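Side-chain contacts in superoxide dismutase (Methanothermobacter thermautotrophicus, PDB 1MA1), which uses an iron ion in each subunit to convert superoxide radicals into hydrogen peroxide and molecular oxygen: residues T31-K36 / V165-E170; N46-K51 / K69-H74; Y78-F83 / E150-N155. All blocks are in the same frame, centred on the assembly; numbering follows the deposited sequence.

Contact 1: T31-K36 / V165-E170. With FE (Fe (III) ion), chain G.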
loop_
_atom_site.group_PDB
_atom_site.type_symbol
_atom_site.label_atom_id
_atom_site.label_comp_id
_atom_site.label_asym_id
_atom_site.label_seq_id
_atom_site.Cartn_x
_atom_site.Cartn_y
_atom_site.Cartn_z
ATOM N N THR A 31 0.227 22.860 18.673
ATOM C CA THR A 31 -1.131 23.365 18.630
ATOM C C THR A 31 -1.808 22.992 17.323
ATOM O O THR A 31 -2.955 22.544 17.301
ATOM C CB THR A 31 -1.137 24.871 18.768
ATOM O OG1 THR A 31 -0.538 25.213 20.020
ATOM C CG2 THR A 31 -2.551 25.411 18.695
ATOM N N ILE A 32 -1.096 23.172 16.223
ATOM C CA ILE A 32 -1.684 22.866 14.941
ATOM C C ILE A 32 -1.760 21.350 14.625
ATOM O O ILE A 32 -2.737 20.904 14.004
ATOM C CB ILE A 32 -0.951 23.681 13.815
ATOM C CG1 ILE A 32 -1.301 23.120 12.443
ATOM C CG2 ILE A 32 0.535 23.698 14.056
ATOM C CD1 ILE A 32 -0.677 23.886 11.289
ATOM N N HIS A 33 -0.774 20.565 15.074
ATOM C CA HIS A 33 -0.839 19.101 14.968
ATOM C C HIS A 33 -2.121 18.629 15.636
ATOM O O HIS A 33 -2.871 17.825 15.070
ATOM C CB HIS A 33 0.374 18.439 15.669
ATOM C CG HIS A 33 0.587 16.987 15.343
ATOM N ND1 HIS A 33 1.760 16.341 15.643
ATOM C CD2 HIS A 33 -0.193 16.056 14.727
ATOM C CE1 HIS A 33 1.707 15.086 15.229
ATOM N NE2 HIS A 33 0.528 14.880 14.666
ATOM N N HIS A 34 -2.366 19.132 16.844
ATOM C CA HIS A 34 -3.502 18.694 17.640
ATOM C C HIS A 34 -4.806 19.195 17.058
ATOM O O HIS A 34 -5.755 18.430 16.895
ATOM C CB HIS A 34 -3.371 19.194 19.071
ATOM C CG HIS A 34 -4.476 18.742 19.972
ATOM N ND1 HIS A 34 -5.246 19.614 20.713
ATOM C CD2 HIS A 34 -4.947 17.500 20.254
ATOM C CE1 HIS A 34 -6.137 18.937 21.410
ATOM N NE2 HIS A 34 -5.975 17.650 21.148
ATOM N N GLN A 35 -4.860 20.480 16.729
ATOM C CA GLN A 35 -6.146 21.128 16.535
ATOM C C GLN A 35 -6.594 21.088 15.103
ATOM O O GLN A 35 -7.785 21.220 14.825
ATOM C CB GLN A 35 -6.099 22.579 16.984
ATOM C CG GLN A 35 -5.606 22.741 18.382
ATOM C CD GLN A 35 -6.184 23.958 19.034
ATOM O OE1 GLN A 35 -6.436 24.971 18.370
ATOM N NE2 GLN A 35 -6.400 23.880 20.353
ATOM N N LYS A 36 -5.638 20.927 14.197
ATOM C CA LYS A 36 -5.963 20.800 12.780
ATOM C C LYS A 36 -5.990 19.348 12.299
ATOM O O LYS A 36 -7.006 18.873 11.785
ATOM C CB LYS A 36 -4.976 21.597 11.943
ATOM C CG LYS A 36 -5.010 23.066 12.241
ATOM C CD LYS A 36 -6.408 23.602 12.050
ATOM C CE LYS A 36 -6.497 25.057 12.485
ATOM N NZ LYS A 36 -7.831 25.647 12.212
ATOM N N VAL A 165 4.590 5.224 20.661
ATOM C CA VAL A 165 4.248 5.703 19.338
ATOM C C VAL A 165 4.996 7.002 19.033
ATOM O O VAL A 165 5.097 7.888 19.881
ATOM C CB VAL A 165 2.702 5.915 19.248
ATOM C CG1 VAL A 165 2.373 7.166 18.490
ATOM C CG2 VAL A 165 2.052 4.721 18.568
ATOM N N LEU A 166 5.524 7.115 17.825
ATOM C CA LEU A 166 6.195 8.338 17.404
ATOM C C LEU A 166 5.722 8.808 16.015
ATOM O O LEU A 166 6.001 8.154 15.008
ATOM C CB LEU A 166 7.712 8.097 17.390
ATOM C CG LEU A 166 8.559 9.195 16.771
ATOM C CD1 LEU A 166 8.236 10.522 17.443
ATOM C CD2 LEU A 166 10.025 8.825 16.895
ATOM N N ASP A 167 5.002 9.932 15.962
ATOM C CA ASP A 167 4.477 10.430 14.694
ATOM C C ASP A 167 5.650 10.944 13.869
ATOM O O ASP A 167 6.523 11.647 14.377
ATOM C CB ASP A 167 3.430 11.543 14.927
ATOM C CG ASP A 167 2.690 11.946 13.643
ATOM O OD1 ASP A 167 3.049 11.401 12.586
ATOM O OD2 ASP A 167 1.761 12.811 13.670
ATOM N N VAL A 168 5.669 10.601 12.591
ATOM C CA VAL A 168 6.736 11.067 11.741
ATOM C C VAL A 168 6.189 11.515 10.376
ATOM O O VAL A 168 6.952 11.771 9.431
ATOM C CB VAL A 168 7.804 9.940 11.626
ATOM C CG1 VAL A 168 7.520 9.021 10.431
ATOM C CG2 VAL A 168 9.184 10.549 11.597
ATOM N N TRP A 169 4.861 11.613 10.280
ATOM C CA TRP A 169 4.227 12.532 9.329
ATOM C C TRP A 169 4.954 13.880 9.330
ATOM O O TRP A 169 5.371 14.372 10.377
ATOM C CB TRP A 169 2.753 12.783 9.686
ATOM C CG TRP A 169 1.817 11.658 9.357
ATOM C CD1 TRP A 169 1.818 10.400 9.888
ATOM C CD2 TRP A 169 0.728 11.698 8.426
ATOM N NE1 TRP A 169 0.810 9.657 9.347
ATOM C CE2 TRP A 169 0.118 10.426 8.446
ATOM C CE3 TRP A 169 0.206 12.687 7.578
ATOM C CZ2 TRP A 169 -0.994 10.114 7.645
ATOM C CZ3 TRP A 169 -0.899 12.375 6.784
ATOM C CH2 TRP A 169 -1.482 11.100 6.825
ATOM N N GLU A 170 5.087 14.487 8.159
ATOM C CA GLU A 170 5.784 15.750 8.070
ATOM C C GLU A 170 5.080 16.839 8.896
ATOM O O GLU A 170 5.749 17.704 9.486
ATOM C CB GLU A 170 5.937 16.159 6.602
ATOM C CG GLU A 170 6.854 15.190 5.829
ATOM C CD GLU A 170 6.991 15.500 4.334
ATOM O OE1 GLU A 170 5.960 15.661 3.640
ATOM O OE2 GLU A 170 8.135 15.572 3.842
HETATM FE FE FE G . 0.145 13.618 13.009
HETATM O O HOH W 1 -0.280 12.233 11.756
#
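Asp167 OD2 and His33 NE2 both bind one iron(III) ion, in adjacent positions on the metal, their side chains reaching it from opposite sides of the site; OD2 is 1.9 Å from the iron and NE2 2.1 Å from it. The 2.6 Å between His33 NE2 and Asp167 OD2 is a consequence of this shared ligation and not a hydrogen bond. OD2 lies beside the edge of the imidazole, near its plane, while the carboxylate is turned 54° against the ring. His33 holds CG anti to its backbone N (chi1 -166°), which carries the ring off the helix and directs NE2 at the metal. Water 1, 1.9 Å from the iron, stands almost straight across from His33, with NE2, iron and water oxygen making an angle of about 169°; the histidine and the water are thus the axial ligands of a trigonal bipyramid, and Asp167 fills an equatorial place with His81 and His171. Asp167 binds through one oxygen alone, since OD1 is 3.7 Å from the iron. OD1 accepts instead from Trp169 N at 2.9 Å, a bent bond that comes from above the carboxylate plane and closes an Asx turn. Together with the iron bond on OD2, this turn helps to hold the carboxylate's rotation, and it leads the chain to Trp169, whose indole offers one face to water 1, with the oxygen 3.2 Å above the ring plane toward its rim. Trp169 NE1 in turn bonds to Lys151 O, which helps set the indole as a wall beside the solvent ligand. The iron therefore bridges helix 27-57 and the end of edge strand 164-167, with helix 64-86 supplying His81 between them and strand 131-138 packing Trp132 against Asp167.

Contact 2: N46-K51 / K69-H74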
loop_
_atom_site.group_PDB
_atom_site.type_symbol
_atom_site.label_atom_id
_atom_site.label_comp_id
_atom_site.label_asym_id
_atom_site.label_seq_id
_atom_site.Cartn_x
_atom_site.Cartn_y
_atom_site.Cartn_z
ATOM N N ASN A 46 -15.919 10.405 11.780
ATOM C CA ASN A 46 -17.327 10.635 12.090
ATOM C C ASN A 46 -18.188 10.768 10.826
ATOM O O ASN A 46 -19.296 10.231 10.759
ATOM C CB ASN A 46 -17.499 11.883 12.959
ATOM C CG ASN A 46 -17.122 11.645 14.421
ATOM O OD1 ASN A 46 -17.243 10.528 14.949
ATOM N ND2 ASN A 46 -16.689 12.705 15.090
ATOM N N ALA A 47 -17.685 11.478 9.822
ATOM C CA ALA A 47 -18.443 11.653 8.595
ATOM C C ALA A 47 -18.761 10.294 8.049
ATOM O O ALA A 47 -19.843 10.057 7.526
ATOM C CB ALA A 47 -17.653 12.428 7.581
ATOM N N LEU A 48 -17.805 9.390 8.175
ATOM C CA LEU A 48 -17.906 8.084 7.553
ATOM C C LEU A 48 -18.873 7.223 8.347
ATOM O O LEU A 48 -19.681 6.488 7.779
ATOM C CB LEU A 48 -16.529 7.440 7.507
ATOM C CG LEU A 48 -16.427 6.113 6.788
ATOM C CD1 LEU A 48 -16.945 6.235 5.370
ATOM C CD2 LEU A 48 -14.985 5.705 6.786
ATOM N N LEU A 49 -18.796 7.320 9.670
ATOM C CA LEU A 49 -19.733 6.607 10.507
ATOM C C LEU A 49 -21.153 7.008 10.152
ATOM O O LEU A 49 -22.021 6.159 10.007
ATOM C CB LEU A 49 -19.468 6.881 11.987
ATOM C CG LEU A 49 -18.190 6.264 12.571
ATOM C CD1 LEU A 49 -18.066 6.606 14.043
ATOM C CD2 LEU A 49 -18.230 4.769 12.396
ATOM N N ARG A 50 -21.399 8.299 9.988
ATOM C CA ARG A 50 -22.738 8.747 9.648
ATOM C C ARG A 50 -23.175 8.227 8.274
ATOM O O ARG A 50 -24.327 7.812 8.081
ATOM C CB ARG A 50 -22.811 10.270 9.676
ATOM C CG ARG A 50 -22.823 10.857 11.072
ATOM C CD ARG A 50 -23.155 12.343 11.031
ATOM N NE ARG A 50 -22.154 13.099 10.275
ATOM C CZ ARG A 50 -21.022 13.561 10.798
ATOM N NH1 ARG A 50 -20.762 13.356 12.095
ATOM N NH2 ARG A 50 -20.148 14.193 10.019
ATOM N N LYS A 51 -22.249 8.247 7.325
ATOM C CA LYS A 51 -22.507 7.708 6.005
ATOM C C LYS A 51 -22.978 6.244 6.078
ATOM O O LYS A 51 -23.970 5.874 5.450
ATOM C CB LYS A 51 -21.241 7.820 5.169
ATOM C CG LYS A 51 -21.364 7.301 3.759
ATOM C CD LYS A 51 -19.982 7.251 3.088
ATOM C CE LYS A 51 -20.045 6.779 1.631
ATOM N NZ LYS A 51 -20.768 7.734 0.717
ATOM N N LYS A 69 -11.642 1.214 3.693
ATOM C CA LYS A 69 -10.281 1.712 3.505
ATOM C C LYS A 69 -10.132 3.077 4.144
ATOM O O LYS A 69 -9.175 3.331 4.870
ATOM C CB LYS A 69 -9.909 1.808 2.028
ATOM C CG LYS A 69 -9.659 0.465 1.367
ATOM C CD LYS A 69 -9.176 0.630 -0.061
ATOM C CE LYS A 69 -8.739 -0.707 -0.634
ATOM N NZ LYS A 69 -7.978 -0.584 -1.921
ATOM N N GLU A 70 -11.089 3.951 3.877
ATOM C CA GLU A 70 -11.072 5.279 4.458
ATOM C C GLU A 70 -11.225 5.219 5.980
ATOM O O GLU A 70 -10.560 5.957 6.709
ATOM C CB GLU A 70 -12.198 6.125 3.870
ATOM C CG GLU A 70 -12.064 7.566 4.221
ATOM C CD GLU A 70 -13.061 8.410 3.496
ATOM O OE1 GLU A 70 -14.016 8.882 4.160
ATOM O OE2 GLU A 70 -12.889 8.582 2.268
ATOM N N LEU A 71 -12.102 4.348 6.456
ATOM C CA LEU A 71 -12.367 4.251 7.873
ATOM C C LEU A 71 -11.092 3.855 8.595
ATOM O O LEU A 71 -10.769 4.392 9.660
ATOM C CB LEU A 71 -13.447 3.207 8.162
ATOM C CG LEU A 71 -13.847 3.105 9.640
ATOM C CD1 LEU A 71 -14.560 4.381 10.083
ATOM C CD2 LEU A 71 -14.736 1.875 9.853
ATOM N N SER A 72 -10.356 2.916 8.017
ATOM C CA SER A 72 -9.162 2.429 8.694
ATOM C C SER A 72 -8.128 3.558 8.756
ATOM O O SER A 72 -7.349 3.655 9.713
ATOM C CB SER A 72 -8.583 1.206 7.960
ATOM O OG SER A 72 -8.097 1.555 6.675
ATOM N N PHE A 73 -8.132 4.411 7.732
ATOM C CA PHE A 73 -7.220 5.545 7.663
ATOM C C PHE A 73 -7.482 6.529 8.805
ATOM O O PHE A 73 -6.572 6.880 9.544
ATOM C CB PHE A 73 -7.383 6.256 6.322
ATOM C CG PHE A 73 -6.584 7.522 6.205
ATOM C CD1 PHE A 73 -5.206 7.474 6.107
ATOM C CD2 PHE A 73 -7.214 8.769 6.231
ATOM C CE1 PHE A 73 -4.460 8.636 6.043
ATOM C CE2 PHE A 73 -6.468 9.948 6.163
ATOM C CZ PHE A 73 -5.085 9.874 6.071
ATOM N N HIS A 74 -8.727 6.966 8.950
ATOM C CA HIS A 74 -9.064 8.008 9.906
ATOM C C HIS A 74 -9.078 7.531 11.327
ATOM O O HIS A 74 -8.670 8.254 12.228
ATOM C CB HIS A 74 -10.423 8.626 9.580
ATOM C CG HIS A 74 -10.360 9.641 8.496
ATOM N ND1 HIS A 74 -11.167 9.590 7.383
ATOM C CD2 HIS A 74 -9.544 10.709 8.328
ATOM C CE1 HIS A 74 -10.850 10.580 6.570
ATOM N NE2 HIS A 74 -9.869 11.272 7.122
#
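The two long antiparallel helices of the alpha-hairpin domain, 27-57 and 64-86, pack here through leucines, well away from the iron. Leu48 is the central side chain: it extends from helix 46-51 onto the side chains of Glu70 and Leu71. CG anti to the backbone N (chi1 -175°) carries the branched end toward helix 64-86; there CD2 goes to Leu71 and CD1 to the end of the glutamate, 4.1 Å from Glu70 OE1. CD2 is modelled too close to the Leu71 backbone, and its precise fit is therefore doubtful. The Leu48 and Leu71 chains pass each other at a slant. Leu49 CD2 adds a looser touch on Leu71 CD1 at 4.4 Å, and Phe145 of the third subunit packs on both Leu49 and Leu71. Glu70 gives CB and OE1 to this contact, while its OE2 forms a salt bridge with Lys65 of the fourth subunit. An alanine in place of Leu48 would remove both branches and would probably open a gap beside Leu71 and the stem of Glu70. The short helix segments approach to 9.9 Å at a crossing angle of -146°, a mainly apolar packing of two roughly antiparallel helices; the helical hairpin they form is the N-terminal domain of iron and manganese superoxide dismutases.

Contact 3: Y78-F83 / E150-N155. With FE (Fe (III) ion), chain G.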
loop_
_atom_site.group_PDB
_atom_site.type_symbol
_atom_site.label_atom_id
_atom_site.label_comp_id
_atom_site.label_asym_id
_atom_site.label_seq_id
_atom_site.Cartn_x
_atom_site.Cartn_y
_atom_site.Cartn_z
ATOM N N TYR A 78 -6.904 8.727 14.302
ATOM C CA TYR A 78 -7.412 9.066 15.619
ATOM C C TYR A 78 -6.695 8.301 16.736
ATOM O O TYR A 78 -6.269 8.900 17.727
ATOM C CB TYR A 78 -8.899 8.763 15.708
ATOM C CG TYR A 78 -9.448 8.907 17.109
ATOM C CD1 TYR A 78 -9.856 10.143 17.593
ATOM C CD2 TYR A 78 -9.525 7.804 17.961
ATOM C CE1 TYR A 78 -10.330 10.283 18.881
ATOM C CE2 TYR A 78 -9.992 7.934 19.249
ATOM C CZ TYR A 78 -10.392 9.174 19.706
ATOM O OH TYR A 78 -10.844 9.293 20.998
ATOM N N VAL A 79 -6.598 6.982 16.582
ATOM C CA VAL A 79 -6.028 6.123 17.617
ATOM C C VAL A 79 -4.547 6.406 17.860
ATOM O O VAL A 79 -4.130 6.529 19.002
ATOM C CB VAL A 79 -6.173 4.619 17.265
ATOM C CG1 VAL A 79 -5.469 3.786 18.302
ATOM C CG2 VAL A 79 -7.632 4.222 17.216
ATOM N N LEU A 80 -3.761 6.511 16.797
ATOM C CA LEU A 80 -2.324 6.767 16.941
ATOM C C LEU A 80 -1.989 8.128 17.567
ATOM O O LEU A 80 -1.065 8.216 18.393
ATOM C CB LEU A 80 -1.614 6.644 15.580
ATOM C CG LEU A 80 -1.515 5.221 15.032
ATOM C CD1 LEU A 80 -0.994 5.191 13.626
ATOM C CD2 LEU A 80 -0.613 4.433 15.937
ATOM N N HIS A 81 -2.724 9.183 17.184
ATOM C CA HIS A 81 -2.484 10.493 17.792
ATOM C C HIS A 81 -2.858 10.406 19.270
ATOM O O HIS A 81 -2.180 10.975 20.120
ATOM C CB HIS A 81 -3.260 11.628 17.081
ATOM C CG HIS A 81 -2.636 12.083 15.788
ATOM N ND1 HIS A 81 -2.835 11.418 14.600
ATOM C CD2 HIS A 81 -1.850 13.153 15.483
ATOM C CE1 HIS A 81 -2.212 12.057 13.620
ATOM N NE2 HIS A 81 -1.605 13.117 14.126
ATOM N N LEU A 82 -3.904 9.657 19.585
ATOM C CA LEU A 82 -4.298 9.496 20.978
ATOM C C LEU A 82 -3.175 8.931 21.854
ATOM O O LEU A 82 -2.888 9.480 22.914
ATOM C CB LEU A 82 -5.511 8.582 21.099
ATOM C CG LEU A 82 -6.073 8.372 22.515
ATOM C CD1 LEU A 82 -6.573 9.714 23.055
ATOM C CD2 LEU A 82 -7.234 7.365 22.484
ATOM N N PHE A 83 -2.552 7.836 21.426
ATOM C CA PHE A 83 -1.439 7.255 22.174
ATOM C C PHE A 83 -0.190 8.124 22.123
ATOM O O PHE A 83 0.619 8.104 23.048
ATOM C CB PHE A 83 -1.095 5.848 21.648
ATOM C CG PHE A 83 -2.061 4.776 22.076
ATOM C CD1 PHE A 83 -3.351 4.718 21.552
ATOM C CD2 PHE A 83 -1.690 3.823 23.017
ATOM C CE1 PHE A 83 -4.246 3.736 21.959
ATOM C CE2 PHE A 83 -2.588 2.835 23.429
ATOM C CZ PHE A 83 -3.867 2.796 22.898
ATOM N N GLU A 150 3.051 2.988 7.709
ATOM C CA GLU A 150 2.870 4.026 6.710
ATOM C C GLU A 150 1.470 4.560 6.797
ATOM O O GLU A 150 0.558 3.824 7.188
ATOM C CB GLU A 150 3.130 3.486 5.310
ATOM C CG GLU A 150 4.582 3.098 5.134
ATOM C CD GLU A 150 4.971 2.868 3.691
ATOM O OE1 GLU A 150 4.083 2.570 2.882
ATOM O OE2 GLU A 150 6.172 2.967 3.369
ATOM N N LYS A 151 1.290 5.836 6.450
ATOM C CA LYS A 151 0.059 6.536 6.780
ATOM C C LYS A 151 -0.394 6.264 8.227
ATOM O O LYS A 151 0.373 6.473 9.158
ATOM C CB LYS A 151 -1.027 6.122 5.791
ATOM C CG LYS A 151 -0.781 6.673 4.418
ATOM C CD LYS A 151 -1.461 5.861 3.345
ATOM C CE LYS A 151 -2.965 5.962 3.394
ATOM N NZ LYS A 151 -3.589 5.180 2.285
ATOM N N HIS A 152 -1.627 5.815 8.431
ATOM C CA HIS A 152 -2.021 5.438 9.785
ATOM C C HIS A 152 -2.418 3.959 9.894
ATOM O O HIS A 152 -3.003 3.565 10.906
ATOM C CB HIS A 152 -3.212 6.267 10.309
ATOM C CG HIS A 152 -3.015 7.755 10.279
ATOM N ND1 HIS A 152 -2.005 8.386 10.969
ATOM C CD2 HIS A 152 -3.740 8.736 9.685
ATOM C CE1 HIS A 152 -2.112 9.694 10.803
ATOM N NE2 HIS A 152 -3.155 9.932 10.031
ATOM N N ASN A 153 -2.134 3.150 8.867
ATOM C CA ASN A 153 -2.876 1.908 8.683
ATOM C C ASN A 153 -2.232 0.953 7.683
ATOM O O ASN A 153 -2.862 0.006 7.222
ATOM C CB ASN A 153 -4.312 2.227 8.252
ATOM C CG ASN A 153 -4.372 2.967 6.925
ATOM O OD1 ASN A 153 -3.517 3.811 6.611
ATOM N ND2 ASN A 153 -5.393 2.667 6.151
ATOM N N VAL A 154 -0.971 1.203 7.351
ATOM C CA VAL A 154 -0.258 0.333 6.422
ATOM C C VAL A 154 0.985 -0.313 7.039
ATOM O O VAL A 154 1.763 0.334 7.729
ATOM C CB VAL A 154 0.143 1.117 5.127
ATOM C CG1 VAL A 154 1.051 0.248 4.203
ATOM C CG2 VAL A 154 -1.130 1.555 4.397
ATOM N N ASN A 155 1.158 -1.601 6.778
ATOM C CA ASN A 155 2.166 -2.418 7.443
ATOM C C ASN A 155 1.965 -2.440 8.947
ATOM O O ASN A 155 2.913 -2.282 9.715
ATOM C CB ASN A 155 3.572 -1.911 7.116
ATOM C CG ASN A 155 3.811 -1.783 5.627
ATOM O OD1 ASN A 155 3.433 -2.664 4.842
ATOM N ND2 ASN A 155 4.451 -0.699 5.228
HETATM FE FE FE G . 0.145 13.618 13.009
HETATM O O HOH W 1 -0.280 12.233 11.756
#
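His81 and His152 meet closely at their CE1 corners, 3.7 Å from His81 CE1 to His152 CE1, where the helix faces the loop that follows strand 143-150. The rings lie obliquely, with planes at 68° and centroids 5.6 Å apart; His152 CE1 stands at the edge of the His81 ring, near its plane. Leu80 completes this tight side: its CD1 rests 3.8 Å from His152 O and 4.1 Å from His152 CB. On the far side of the loop Lys151 points away from the helix and is partly exposed, its NZ in salt bridges with Glu150 and Glu128 of the second subunit; this side has no packing against segment 78-83. On the buried side, His152 also stacks on the Trp169 ring and meets Tyr41 edge-to-face, while its ND1 is bonded to Trp132 NE1, so its ring is held on several sides. Water 1, the iron ligand, lies in the plane of the His152 ring at its edge. His81 keeps CG beside its backbone N (chi1 -78°), which lets ND1 bond back to Gly77 O one helical turn earlier and leaves NE2 to bind the iron at 2.1 Å. Gly77 thus acts as a second-shell partner that orients a metal ligand, and the hydrogen bond to its carbonyl would probably make the imidazole a somewhat stronger donor to the iron.

Contacts 1 and 3 converge on one iron and its water, their centres 11 Å apart, whereas contact 2 lies farther out along the helical hairpin, 19 Å from contact 1 and 14 Å from contact 3. Helix 27-57 serves contacts 1 and 2, and helix 64-86 serves contacts 2 and 3. Along the chain contact 2 closes before contact 3 opens, and contact 1 spans both, tying the hairpin to the C-terminal domain. Direct touches join them: Phe73 packs on Trp169, and Ser72 bonds to Asn153. The iron site is thus built between two domains, while the hairpin and the loop 150-155 also meet other subunits of the tetramer.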